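Local coordinates for protein probable amino acid aminotransferase (Mycobacterium tuberculosis, PDB 6Q1S) that is a probable class IV aminotransferase, a dimer whose subunits bind 4'-deoxy-4'-aminopyridoxal-5'-phosphate and 2-oxoglutaric acid, at residues 21-26 and 94-99; 68-73 and 107-112; 125-130 and 168-173; 208-213 and 234-239; 217-222 and 251-256. All blocks are in the same frame, centred on the assembly; numbering follows the deposited sequence.

Overall arrangement
Chemistry follows place in this fold. Contacts 1 and 2 belong to the five-stranded antiparallel sheet, sit on the neighbouring strands 89-96 and 106-113, and both touch the second subunit; both are buried, yet contact 1 is polar, a helix cap with a salt bridge, whereas contact 2 is apolar packing of a helix. Contacts 3, 4 and 5 reach the mixed sheet. Contact 3 is backbone pairing of parallel strands and contact 4 a prolyl and aromatic fit, each partly open to solvent. Contact 5, buried near the centre of the chain, grips a phosphate; it touches contact 3 through L252 and contact 4 through Q220 and Y236, while contact 1 lies about 27 Å from it, centre to centre.

Contact 1: 21-26 and 94-99; sequences ADDLAA and IYSRGR
D23 meets S96 where helix 24-27 begins beside the end of strand 89-96, and the result is a helix N-cap reinforced by an ST turn from the other segment. Hydrogen bonds carry most of it. D23 OD1 takes two donors: A25 N, at 2.9 Å, arrives on its anti lone pair as the capping bond, while S96 OG donates at 2.8 Å from the syn side, 18° out of the carboxylate plane. D23 OD2 is bonded to T106 OG1, so both oxygens of this buried carboxylate are engaged. Alongside, L24 N donates to G98 O at 2.8 Å, next to a single backbone bridge between D23 and R99. Of ionic kind is the salt bridge of D22 with R99, in which NE stands 3.0 Å from OD2; the carboxylate and guanidinium planes are turned 57° apart and the individual bonds are weak. Apolar contact is made by A25 and L24: CB of A25 rests on CB of S96, and L24 CD1 lies against R97 CB, whose guanidinium goes to D30 and M60. The ST turn itself is closed by G98 N, which donates almost straight to S96 OG at 3.0 Å.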
# COMPACT_ATOMS: atom_id res chain seq x y z
N ALA B 21 -3.41 8.02 16.59
CA ALA B 21 -3.77 6.65 16.22
C ALA B 21 -4.68 6.60 15.00
O ALA B 21 -4.81 5.54 14.39
CB ALA B 21 -4.45 5.95 17.40
N ASP B 22 -5.32 7.72 14.64
CA ASP B 22 -6.25 7.77 13.52
C ASP B 22 -5.68 8.50 12.31
O ASP B 22 -6.44 8.86 11.41
CB ASP B 22 -7.57 8.41 13.95
CG ASP B 22 -7.37 9.74 14.64
OD1 ASP B 22 -8.38 10.40 14.95
OD2 ASP B 22 -6.21 10.14 14.84
N ASP B 23 -4.37 8.74 12.28
CA ASP B 23 -3.76 9.36 11.11
C ASP B 23 -3.85 8.40 9.93
O ASP B 23 -3.54 7.22 10.06
CB ASP B 23 -2.30 9.73 11.40
CG ASP B 23 -1.72 10.68 10.37
OD1 ASP B 23 -1.51 10.25 9.21
OD2 ASP B 23 -1.49 11.86 10.71
N LEU B 24 -4.28 8.92 8.78
CA LEU B 24 -4.53 8.06 7.63
C LEU B 24 -3.25 7.44 7.08
O LEU B 24 -3.33 6.46 6.33
CB LEU B 24 -5.24 8.85 6.54
CG LEU B 24 -6.72 9.11 6.85
CD1 LEU B 24 -7.24 10.31 6.09
CD2 LEU B 24 -7.55 7.87 6.55
N ALA B 25 -2.08 7.97 7.44
CA ALA B 25 -0.84 7.31 7.06
C ALA B 25 -0.69 5.96 7.73
O ALA B 25 -0.12 5.03 7.15
CB ALA B 25 0.36 8.20 7.41
N ALA B 26 -1.20 5.82 8.96
CA ALA B 26 -1.04 4.60 9.72
C ALA B 26 -2.18 3.61 9.51
O ALA B 26 -1.95 2.40 9.45
CB ALA B 26 -0.91 4.92 11.21
N ILE B 94 7.56 13.02 4.96
CA ILE B 94 6.31 12.29 5.14
C ILE B 94 5.16 13.27 4.97
O ILE B 94 5.07 14.27 5.70
CB ILE B 94 6.25 11.59 6.50
CG1 ILE B 94 7.52 10.78 6.74
CG2 ILE B 94 5.02 10.70 6.59
CD1 ILE B 94 7.70 9.62 5.78
N TYR B 95 4.26 12.98 4.03
CA TYR B 95 3.14 13.86 3.69
C TYR B 95 1.89 12.99 3.61
O TYR B 95 1.67 12.30 2.61
CB TYR B 95 3.40 14.61 2.39
CG TYR B 95 2.39 15.69 2.06
CD1 TYR B 95 1.87 16.50 3.05
CD2 TYR B 95 1.99 15.90 0.75
CE1 TYR B 95 0.95 17.49 2.75
CE2 TYR B 95 1.08 16.89 0.44
CZ TYR B 95 0.56 17.68 1.44
OH TYR B 95 -0.35 18.67 1.13
N SER B 96 1.07 13.03 4.66
CA SER B 96 -0.11 12.20 4.76
C SER B 96 -1.37 13.04 4.69
O SER B 96 -1.34 14.26 4.86
CB SER B 96 -0.10 11.42 6.08
OG SER B 96 -1.42 11.25 6.58
N ARG B 97 -2.49 12.37 4.43
CA ARG B 97 -3.78 13.05 4.32
C ARG B 97 -4.26 13.61 5.66
O ARG B 97 -5.19 14.42 5.67
CB ARG B 97 -4.83 12.10 3.73
CG ARG B 97 -6.00 12.82 3.07
CD ARG B 97 -6.86 11.86 2.25
NE ARG B 97 -6.07 11.12 1.27
CZ ARG B 97 -5.81 11.55 0.04
NH1 ARG B 97 -6.28 12.73 -0.37
NH2 ARG B 97 -5.09 10.82 -0.78
N GLY B 98 -3.66 13.20 6.77
CA GLY B 98 -4.06 13.70 8.06
C GLY B 98 -4.94 12.73 8.82
O GLY B 98 -5.07 11.55 8.48
N ARG B 99 -5.53 13.25 9.89
CA ARG B 99 -6.40 12.44 10.73
C ARG B 99 -7.73 12.18 10.02
O ARG B 99 -8.17 12.96 9.17
CB ARG B 99 -6.64 13.15 12.06
CG ARG B 99 -5.39 13.18 12.94
CD ARG B 99 -5.61 13.89 14.27
NE ARG B 99 -6.50 13.15 15.16
CZ ARG B 99 -6.82 13.56 16.39
NH1 ARG B 99 -6.32 14.69 16.86
NH2 ARG B 99 -7.63 12.83 17.14

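Contact 2: 68-73 and 107-112; sequences PRWRRA and AYVMVS
W70 and A73 of helix 67-84 pack on A107 and V109 of strand 106-113, a helix-on-sheet layer in the alpha/beta lobe that carries the five-stranded antiparallel sheet. The helix runs in nearly the same direction as the strand, their axes crossing at -26° and 8.9 Å apart at the closest. No hydrogen bond spans the interface, which is held by apolar surfaces. The indole does most of the touching, and does it with its six-membered ring. CG of W70 lies anti to the carbonyl carbon (chi1 -82°); the far edge of the ring meets the strand, where CZ3 comes to 3.5 Å from V109 CG2 and equally close to Y108 O, both near the ring plane at its edge. Further round the rim, W70 CZ2 meets the methyl of A107, 3.5 Å from CB, in an oblique approach. The W70 and V109 side chains slide past each other in opposite directions. The same V109 methyl has a second neighbour, A73 CB, 3.7 Å from CG2, one turn further along the helix. Strand alternation explains the pattern: A107 and V109 look to the helix, whereas Y108 turns away and its OH donates to A21 O of the second subunit. Around this layer, V109 also touches V74 and A77 of helix 67-84, while L93 of strand 89-96 packs against W70 and V5 of strand 3-6 against A73.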
# COMPACT_ATOMS: atom_id res chain seq x y z
N PRO B 68 8.11 26.34 -0.33
CA PRO B 68 8.94 27.13 0.59
C PRO B 68 8.92 26.60 2.01
O PRO B 68 9.94 26.68 2.72
CB PRO B 68 8.33 28.53 0.50
CG PRO B 68 7.71 28.58 -0.84
CD PRO B 68 7.18 27.20 -1.08
N ARG B 69 7.78 26.06 2.46
CA ARG B 69 7.70 25.49 3.80
C ARG B 69 8.48 24.18 3.89
O ARG B 69 9.12 23.90 4.92
CB ARG B 69 6.23 25.27 4.18
CG ARG B 69 5.91 25.40 5.66
CD ARG B 69 4.57 26.11 5.84
NE ARG B 69 4.04 25.99 7.20
CZ ARG B 69 3.06 25.16 7.55
NH1 ARG B 69 2.50 24.37 6.64
NH2 ARG B 69 2.65 25.11 8.81
N TRP B 70 8.44 23.36 2.84
CA TRP B 70 9.20 22.12 2.83
C TRP B 70 10.70 22.37 2.76
O TRP B 70 11.48 21.65 3.39
CB TRP B 70 8.75 21.23 1.67
CG TRP B 70 7.51 20.45 1.96
CD1 TRP B 70 6.25 20.70 1.51
CD2 TRP B 70 7.41 19.28 2.80
NE1 TRP B 70 5.37 19.77 2.00
CE2 TRP B 70 6.06 18.88 2.79
CE3 TRP B 70 8.33 18.54 3.54
CZ2 TRP B 70 5.61 17.77 3.51
CZ3 TRP B 70 7.88 17.44 4.24
CH2 TRP B 70 6.53 17.07 4.22
N ARG B 71 11.13 23.39 2.00
CA ARG B 71 12.56 23.67 1.89
C ARG B 71 13.15 24.13 3.22
O ARG B 71 14.33 23.89 3.48
CB ARG B 71 12.83 24.71 0.81
CG ARG B 71 12.70 24.18 -0.61
CD ARG B 71 13.23 25.18 -1.63
NE ARG B 71 12.20 26.08 -2.14
CZ ARG B 71 11.59 25.93 -3.31
NH1 ARG B 71 11.90 24.91 -4.09
NH2 ARG B 71 10.67 26.80 -3.70
N ARG B 72 12.36 24.80 4.06
CA ARG B 72 12.87 25.21 5.36
C ARG B 72 13.00 24.02 6.30
O ARG B 72 13.99 23.91 7.04
CB ARG B 72 11.97 26.29 5.97
CG ARG B 72 12.49 26.84 7.29
CD ARG B 72 11.57 27.90 7.84
NE ARG B 72 10.23 27.38 8.10
CZ ARG B 72 9.16 28.14 8.29
NH1 ARG B 72 9.26 29.46 8.26
NH2 ARG B 72 7.98 27.58 8.52
N ALA B 73 12.00 23.13 6.31
CA ALA B 73 12.07 21.96 7.18
C ALA B 73 13.24 21.06 6.82
O ALA B 73 13.91 20.51 7.70
CB ALA B 73 10.75 21.19 7.12
N ALA B 107 2.33 16.43 7.80
CA ALA B 107 3.54 16.70 7.03
C ALA B 107 4.70 16.92 7.98
O ALA B 107 4.62 17.77 8.87
CB ALA B 107 3.34 17.92 6.13
N TYR B 108 5.78 16.16 7.81
CA TYR B 108 6.98 16.37 8.61
C TYR B 108 8.19 15.82 7.87
O TYR B 108 8.07 15.13 6.86
CB TYR B 108 6.85 15.73 10.00
CG TYR B 108 6.68 14.23 10.02
CD1 TYR B 108 5.42 13.65 9.95
CD2 TYR B 108 7.78 13.39 10.13
CE1 TYR B 108 5.26 12.28 9.97
CE2 TYR B 108 7.63 12.02 10.15
CZ TYR B 108 6.36 11.47 10.08
OH TYR B 108 6.21 10.10 10.11
N VAL B 109 9.36 16.16 8.39
CA VAL B 109 10.65 15.76 7.83
C VAL B 109 11.40 14.95 8.87
O VAL B 109 11.42 15.30 10.05
CB VAL B 109 11.46 17.00 7.40
CG1 VAL B 109 12.93 16.64 7.17
CG2 VAL B 109 10.86 17.62 6.15
N MET B 110 12.02 13.86 8.43
CA MET B 110 12.68 12.92 9.33
C MET B 110 14.03 12.51 8.78
O MET B 110 14.14 12.15 7.61
CB MET B 110 11.80 11.68 9.55
CG MET B 110 12.45 10.61 10.40
SD MET B 110 11.26 9.37 10.93
CE MET B 110 10.41 9.06 9.39
N VAL B 111 15.06 12.56 9.63
CA VAL B 111 16.40 12.10 9.29
C VAL B 111 16.74 10.91 10.17
O VAL B 111 16.48 10.93 11.38
CB VAL B 111 17.44 13.22 9.45
CG1 VAL B 111 18.73 12.84 8.74
CG2 VAL B 111 16.90 14.54 8.92
N SER B 112 17.32 9.88 9.57
CA SER B 112 17.66 8.65 10.26
C SER B 112 19.00 8.15 9.74
O SER B 112 19.45 8.58 8.67
CB SER B 112 16.57 7.58 10.06
OG SER B 112 15.36 7.98 10.67

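Contact 3: 125-130 and 168-173; sequences GVSAIT and QGAGDV
I129 leans over A170 where strand 126-132 and the start of strand 172-176 run side by side, neighbours joined by a beta-alpha-beta crossover through helix 156-166. From its CB the side chain divides. CG2 drops onto the methyl of A170, 3.6 Å from CB. CG1 sits between the backbone N and the carbonyl carbon (chi1 58°), 4.0 Å from A170 CB and 4.1 Å from D172 O. CD1, at the tip, reaches OE1 of Q168 at 4.0 Å, where the two side chains cross at about a right angle. The backbone supplies the polar links. Parallel pairs A128 with D172 and I129 with V173 fix the register, although the bond from I129 N to D172 O is weak. S127 O accepts twice, from D172 N at 3.3 Å and from G171 N, whose modelled separation is doubtfully short. S127 OG, placed between its backbone N and carbonyl carbon (chi1 69°), donates weakly to G169 O at 3.1 Å. G169, with positive phi, is the C-prime residue of the Schellman motif that ends the helix, and A170 and G171 then lead into the strand at D172. D172 bends back on the next residue: V173 N donates to the anti lone pair of its OD1 at 2.7 Å, while OD2 forms a long, weak ion pair with R187 of the 2-oxoglutaric acid pocket. Among its neighbours, the pair is backed by A165 of helix 156-166 against I129, A170 and V173; strand 258-265 runs parallel along 126-132, and L252 of strand 249-254 abuts V126 and D172.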
# COMPACT_ATOMS: atom_id res chain seq x y z
N GLY B 125 27.69 -4.90 -4.45
CA GLY B 125 26.62 -5.21 -5.37
C GLY B 125 25.59 -6.11 -4.72
O GLY B 125 25.61 -6.37 -3.52
N VAL B 126 24.67 -6.61 -5.55
CA VAL B 126 23.55 -7.41 -5.07
C VAL B 126 23.29 -8.55 -6.03
O VAL B 126 23.60 -8.48 -7.22
CB VAL B 126 22.26 -6.57 -4.90
CG1 VAL B 126 22.45 -5.47 -3.86
CG2 VAL B 126 21.82 -5.98 -6.23
N SER B 127 22.70 -9.62 -5.49
CA SER B 127 22.16 -10.70 -6.28
C SER B 127 20.66 -10.50 -6.37
O SER B 127 19.98 -10.37 -5.35
CB SER B 127 22.49 -12.06 -5.66
OG SER B 127 21.78 -12.25 -4.45
N ALA B 128 20.14 -10.46 -7.59
CA ALA B 128 18.74 -10.16 -7.82
C ALA B 128 18.07 -11.32 -8.56
O ALA B 128 18.74 -12.13 -9.21
CB ALA B 128 18.56 -8.86 -8.62
N ILE B 129 16.75 -11.38 -8.45
CA ILE B 129 15.95 -12.34 -9.18
C ILE B 129 14.84 -11.59 -9.90
O ILE B 129 14.32 -10.59 -9.38
CB ILE B 129 15.36 -13.43 -8.26
CG1 ILE B 129 14.50 -12.80 -7.16
CG2 ILE B 129 16.47 -14.26 -7.63
CD1 ILE B 129 13.70 -13.81 -6.35
N THR B 130 14.48 -12.05 -11.09
CA THR B 130 13.34 -11.50 -11.80
C THR B 130 12.06 -12.11 -11.26
O THR B 130 11.99 -13.31 -11.01
CB THR B 130 13.46 -11.76 -13.30
OG1 THR B 130 13.54 -13.17 -13.54
CG2 THR B 130 14.69 -11.07 -13.87
N GLN B 168 15.28 -16.69 -0.58
CA GLN B 168 15.90 -17.46 -1.65
C GLN B 168 17.32 -16.98 -1.95
O GLN B 168 17.85 -17.27 -3.03
CB GLN B 168 15.02 -17.43 -2.90
CG GLN B 168 13.55 -17.58 -2.57
CD GLN B 168 12.68 -17.73 -3.79
OE1 GLN B 168 12.03 -16.78 -4.22
NE2 GLN B 168 12.64 -18.93 -4.35
N GLY B 169 17.93 -16.25 -1.03
CA GLY B 169 19.29 -15.79 -1.20
C GLY B 169 19.48 -14.61 -2.12
O GLY B 169 20.62 -14.31 -2.49
N ALA B 170 18.41 -13.92 -2.49
CA ALA B 170 18.49 -12.77 -3.39
C ALA B 170 18.42 -11.48 -2.58
O ALA B 170 17.63 -11.35 -1.65
CB ALA B 170 17.37 -12.80 -4.42
N GLY B 171 19.26 -10.52 -2.96
CA GLY B 171 19.35 -9.26 -2.24
C GLY B 171 18.37 -8.21 -2.71
O GLY B 171 18.12 -7.23 -2.00
N ASP B 172 17.81 -8.40 -3.90
CA ASP B 172 16.84 -7.45 -4.44
C ASP B 172 16.02 -8.15 -5.52
O ASP B 172 16.17 -9.36 -5.74
CB ASP B 172 17.55 -6.20 -4.98
CG ASP B 172 16.74 -4.94 -4.77
OD1 ASP B 172 15.54 -4.92 -5.13
OD2 ASP B 172 17.31 -3.95 -4.26
N VAL B 173 15.17 -7.39 -6.19
CA VAL B 173 14.22 -7.92 -7.16
C VAL B 173 14.17 -6.99 -8.35
O VAL B 173 14.30 -5.77 -8.20
CB VAL B 173 12.81 -8.09 -6.54
CG1 VAL B 173 11.76 -8.36 -7.60
CG2 VAL B 173 12.81 -9.21 -5.51

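Contact 4: 208-213 and 234-239; sequences PPPWYP and CDYRAL
P209 fits into the hollow that Y236 and R237 leave on one flank of their backbone. Its CA settles 3.7 Å from Y236 CB, and its ring CD presses to 3.1 Å from R237 O. P210 adds a second bump: CD lies obliquely beside the phenol, 3.8 Å from Y236 CD1, with the two side chains crossing at about a right angle. The rim of that phenol fills the notch beside P208, whose O lies in the ring plane 3.5 Å from Y236 CD1. No hydrogen bond joins the segments. The fit belongs to a beta-alpha-beta unit, strand 204-207, helix 218-229 and the parallel strand 233-236, in which 208-213 is the first part of the link from strand to helix. A type I turn from P209 to Y212 folds that link back, closed by Y212 N to P209 O at 3.2 Å. It also sets aromatic faces against P209: P209 CB lies 3.3 Å above the W211 ring, offset toward its rim, and P209 CG over the rim of the Y212 ring. From there the Y212 ring points its OH at A238, 3.3 Å from CB. Y236 OH is bonded to Q220 NE2 of the helix.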
# COMPACT_ATOMS: atom_id res chain seq x y z
N PRO B 208 13.72 1.71 -18.52
CA PRO B 208 12.36 1.55 -19.04
C PRO B 208 11.69 2.90 -19.23
O PRO B 208 12.01 3.88 -18.53
CB PRO B 208 11.66 0.72 -17.95
CG PRO B 208 12.77 -0.07 -17.35
CD PRO B 208 13.96 0.84 -17.35
N PRO B 209 10.76 2.99 -20.18
CA PRO B 209 10.15 4.28 -20.50
C PRO B 209 9.17 4.71 -19.42
O PRO B 209 8.63 3.87 -18.69
CB PRO B 209 9.43 3.99 -21.83
CG PRO B 209 9.12 2.55 -21.78
CD PRO B 209 10.23 1.89 -21.01
N PRO B 210 8.92 6.01 -19.30
CA PRO B 210 8.13 6.50 -18.15
C PRO B 210 6.65 6.16 -18.22
O PRO B 210 5.99 6.16 -17.17
CB PRO B 210 8.34 8.02 -18.21
CG PRO B 210 8.60 8.30 -19.65
CD PRO B 210 9.36 7.11 -20.18
N TRP B 211 6.10 5.87 -19.40
CA TRP B 211 4.69 5.52 -19.46
C TRP B 211 4.40 4.13 -18.91
O TRP B 211 3.23 3.76 -18.80
CB TRP B 211 4.16 5.65 -20.90
CG TRP B 211 4.98 4.95 -21.94
CD1 TRP B 211 4.86 3.65 -22.33
CD2 TRP B 211 6.03 5.52 -22.73
NE1 TRP B 211 5.78 3.37 -23.32
CE2 TRP B 211 6.50 4.50 -23.58
CE3 TRP B 211 6.61 6.79 -22.80
CZ2 TRP B 211 7.54 4.72 -24.49
CZ3 TRP B 211 7.64 7.00 -23.70
CH2 TRP B 211 8.09 5.97 -24.53
N TYR B 212 5.43 3.37 -18.56
CA TYR B 212 5.23 2.12 -17.85
C TYR B 212 4.67 2.40 -16.45
O TYR B 212 4.88 3.48 -15.90
CB TYR B 212 6.54 1.34 -17.73
CG TYR B 212 6.95 0.58 -18.97
CD1 TYR B 212 6.30 0.76 -20.18
CD2 TYR B 212 7.98 -0.35 -18.91
CE1 TYR B 212 6.68 0.05 -21.31
CE2 TYR B 212 8.37 -1.07 -20.02
CZ TYR B 212 7.71 -0.87 -21.22
OH TYR B 212 8.10 -1.58 -22.33
N PRO B 213 3.97 1.44 -15.85
CA PRO B 213 3.46 1.62 -14.49
C PRO B 213 4.56 1.60 -13.44
O PRO B 213 4.58 0.71 -12.58
CB PRO B 213 2.50 0.44 -14.31
CG PRO B 213 3.02 -0.60 -15.24
CD PRO B 213 3.53 0.15 -16.43
N CYS B 234 21.83 8.10 -23.95
CA CYS B 234 20.82 7.52 -23.08
C CYS B 234 19.46 7.61 -23.76
O CYS B 234 19.18 8.54 -24.52
CB CYS B 234 20.79 8.23 -21.72
SG CYS B 234 22.44 8.48 -21.01
N ASP B 235 18.60 6.63 -23.48
CA ASP B 235 17.30 6.56 -24.12
C ASP B 235 16.38 5.68 -23.30
O ASP B 235 16.82 4.92 -22.44
CB ASP B 235 17.42 6.04 -25.56
CG ASP B 235 16.18 6.28 -26.38
OD1 ASP B 235 15.36 5.35 -26.52
OD2 ASP B 235 16.00 7.42 -26.87
N TYR B 236 15.08 5.81 -23.57
CA TYR B 236 14.04 5.04 -22.89
C TYR B 236 13.54 3.99 -23.87
O TYR B 236 12.96 4.34 -24.91
CB TYR B 236 12.91 5.94 -22.41
CG TYR B 236 13.35 6.99 -21.40
CD1 TYR B 236 13.15 6.80 -20.05
CD2 TYR B 236 13.98 8.16 -21.82
CE1 TYR B 236 13.55 7.74 -19.12
CE2 TYR B 236 14.39 9.11 -20.90
CZ TYR B 236 14.17 8.89 -19.56
OH TYR B 236 14.57 9.84 -18.64
N ARG B 237 13.75 2.72 -23.54
CA ARG B 237 13.44 1.63 -24.44
C ARG B 237 12.65 0.56 -23.71
O ARG B 237 12.61 0.52 -22.48
CB ARG B 237 14.72 1.01 -25.04
CG ARG B 237 15.63 1.99 -25.76
CD ARG B 237 16.33 1.33 -26.94
NE ARG B 237 17.63 1.93 -27.23
CZ ARG B 237 17.81 3.06 -27.92
NH1 ARG B 237 16.77 3.72 -28.39
NH2 ARG B 237 19.04 3.51 -28.12
N ALA B 238 11.99 -0.29 -24.49
CA ALA B 238 11.29 -1.45 -23.94
C ALA B 238 12.32 -2.55 -23.71
O ALA B 238 12.74 -3.23 -24.65
CB ALA B 238 10.19 -1.91 -24.88
N LEU B 239 12.73 -2.73 -22.46
CA LEU B 239 13.74 -3.73 -22.13
C LEU B 239 13.06 -5.04 -21.77
O LEU B 239 12.00 -5.05 -21.13
CB LEU B 239 14.64 -3.29 -20.98
CG LEU B 239 15.69 -2.17 -21.09
CD1 LEU B 239 15.11 -0.84 -21.48
CD2 LEU B 239 16.43 -2.04 -19.76

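Contact 5: 217-222 and 251-256; sequences GTTQQA and WLVSSM. With PMP (4'-deoxy-4'-aminopyridoxal-5'-phosphate), chain G; AKG (2-oxoglutaric acid), chain H.
T219, in the first turn of helix 218-229, stands over S254, with helix segment 218-222 and strand 251-254 at 104° to each other and their axes 7.3 Å apart. Direct packing is small: T219 CG2 lies 3.5 Å from V253 CG1, the two side chains meeting at a slant. Most of the side-chain work goes into the phosphate of 4'-deoxy-4'-aminopyridoxal-5'-phosphate wedged between them. T219 OG1, anti to the carbonyl carbon (chi1 -40°), donates to O2P at 2.7 Å, and its own backbone N adds a bond to the same oxygen. T218 treats O3P alike, through N and from OG1, whose modelled distance is doubtfully short. From the strand side, S255 OG donates to O1P at 2.8 Å and is itself bonded to H49 NE2. A water, weakly bonded to Q220 N and V253 O, also donates to O2P at 2.9 Å, while R52 NH2 binds the ligand. Beyond, M256 CE comes to 3.2 Å from O2 of 2-oxoglutaric acid. Three donors on O2P and two on O3P, gathered at a helix N-terminus, suit an anion: the helix dipole and the first-turn N-H groups, directed at the phosphate, probably stabilise its charge, and R52 probably adds to this.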
# COMPACT_ATOMS: atom_id res chain seq x y z
N GLY B 217 12.63 7.80 -11.56
CA GLY B 217 13.75 7.89 -10.65
C GLY B 217 14.45 9.23 -10.69
O GLY B 217 14.94 9.65 -11.75
N THR B 218 14.48 9.92 -9.55
CA THR B 218 15.22 11.18 -9.47
C THR B 218 16.69 10.96 -9.78
O THR B 218 17.32 11.77 -10.47
CB THR B 218 15.05 11.81 -8.09
OG1 THR B 218 15.54 10.91 -7.09
CG2 THR B 218 13.59 12.12 -7.81
N THR B 219 17.25 9.86 -9.28
CA THR B 219 18.66 9.57 -9.54
C THR B 219 18.89 9.20 -11.00
O THR B 219 19.91 9.58 -11.59
CB THR B 219 19.14 8.43 -8.63
OG1 THR B 219 18.59 8.60 -7.32
CG2 THR B 219 20.66 8.45 -8.54
N GLN B 220 17.95 8.47 -11.61
CA GLN B 220 18.12 8.07 -13.00
C GLN B 220 18.13 9.27 -13.93
O GLN B 220 18.97 9.36 -14.83
CB GLN B 220 17.01 7.09 -13.40
CG GLN B 220 16.99 6.75 -14.89
CD GLN B 220 16.11 7.69 -15.70
OE1 GLN B 220 14.92 7.82 -15.44
NE2 GLN B 220 16.71 8.35 -16.68
N GLN B 221 17.22 10.22 -13.72
CA GLN B 221 17.16 11.39 -14.59
C GLN B 221 18.41 12.25 -14.43
O GLN B 221 18.97 12.72 -15.43
CB GLN B 221 15.91 12.21 -14.29
CG GLN B 221 14.61 11.48 -14.57
CD GLN B 221 13.40 12.37 -14.45
OE1 GLN B 221 13.47 13.58 -14.70
NE2 GLN B 221 12.27 11.79 -14.06
N ALA B 222 18.85 12.48 -13.19
CA ALA B 222 20.09 13.21 -12.98
C ALA B 222 21.29 12.46 -13.55
O ALA B 222 22.24 13.09 -14.01
CB ALA B 222 20.29 13.49 -11.49
N TRP B 251 22.18 -2.07 -12.87
CA TRP B 251 22.24 -1.38 -11.59
C TRP B 251 20.83 -1.09 -11.10
O TRP B 251 19.94 -0.78 -11.90
CB TRP B 251 23.02 -0.08 -11.68
CG TRP B 251 24.44 -0.27 -12.09
CD1 TRP B 251 25.52 -0.42 -11.27
CD2 TRP B 251 24.94 -0.34 -13.43
NE1 TRP B 251 26.66 -0.57 -12.02
CE2 TRP B 251 26.33 -0.53 -13.34
CE3 TRP B 251 24.34 -0.26 -14.69
CZ2 TRP B 251 27.13 -0.64 -14.47
CZ3 TRP B 251 25.14 -0.37 -15.80
CH2 TRP B 251 26.52 -0.56 -15.69
N LEU B 252 20.64 -1.19 -9.79
CA LEU B 252 19.41 -0.79 -9.14
C LEU B 252 19.68 0.58 -8.52
O LEU B 252 20.35 0.68 -7.48
CB LEU B 252 18.98 -1.82 -8.11
CG LEU B 252 18.72 -3.19 -8.75
CD1 LEU B 252 18.47 -4.23 -7.69
CD2 LEU B 252 17.55 -3.11 -9.72
N VAL B 253 19.19 1.62 -9.17
CA VAL B 253 19.52 3.00 -8.82
C VAL B 253 18.41 3.59 -7.96
O VAL B 253 17.22 3.40 -8.25
CB VAL B 253 19.74 3.83 -10.10
CG1 VAL B 253 20.35 5.17 -9.76
CG2 VAL B 253 20.62 3.07 -11.08
N SER B 254 18.79 4.31 -6.92
CA SER B 254 17.85 4.94 -6.01
C SER B 254 18.57 6.07 -5.29
O SER B 254 19.78 6.28 -5.47
CB SER B 254 17.26 3.93 -5.02
OG SER B 254 18.25 3.41 -4.15
N SER B 255 17.83 6.81 -4.47
CA SER B 255 18.37 8.03 -3.87
C SER B 255 19.35 7.73 -2.74
O SER B 255 20.36 8.43 -2.60
CB SER B 255 17.24 8.92 -3.37
OG SER B 255 16.47 9.43 -4.45
N MET B 256 19.07 6.71 -1.93
CA MET B 256 19.92 6.41 -0.78
C MET B 256 20.98 5.36 -1.10
O MET B 256 22.15 5.53 -0.75
CB MET B 256 19.07 5.97 0.41
CG MET B 256 19.86 5.58 1.64
SD MET B 256 18.83 5.34 3.10
CE MET B 256 18.06 3.77 2.71
N1 PMP G . 11.15 2.80 -7.88
C2 PMP G . 10.54 2.66 -6.67
C2A PMP G . 9.30 1.82 -6.55
C3 PMP G . 11.09 3.34 -5.48
O3 PMP G . 10.50 3.22 -4.26
C4 PMP G . 12.31 4.16 -5.66
C4A PMP G . 12.95 4.89 -4.50
N4A PMP G . 13.38 3.92 -3.48
C5 PMP G . 12.88 4.23 -7.02
C6 PMP G . 12.26 3.54 -8.06
C5A PMP G . 14.13 5.05 -7.28
O4P PMP G . 13.84 6.43 -7.09
P PMP G . 14.98 7.44 -6.57
O1P PMP G . 15.44 6.97 -5.21
O2P PMP G . 16.13 7.43 -7.54
O3P PMP G . 14.40 8.83 -6.46
C1 AKG H . 16.54 2.18 -0.10
O1 AKG H . 16.94 1.00 0.03
O2 AKG H . 17.32 3.11 -0.36
C2 AKG H . 15.12 2.47 0.06
O5 AKG H . 14.51 3.03 -0.83
C3 AKG H . 14.41 2.06 1.33
C4 AKG H . 13.85 0.65 1.17
C5 AKG H . 14.16 -0.17 2.40
O3 AKG H . 14.68 0.40 3.38
O4 AKG H . 13.90 -1.39 2.38
O HOH W 1 16.98 6.24 -10.07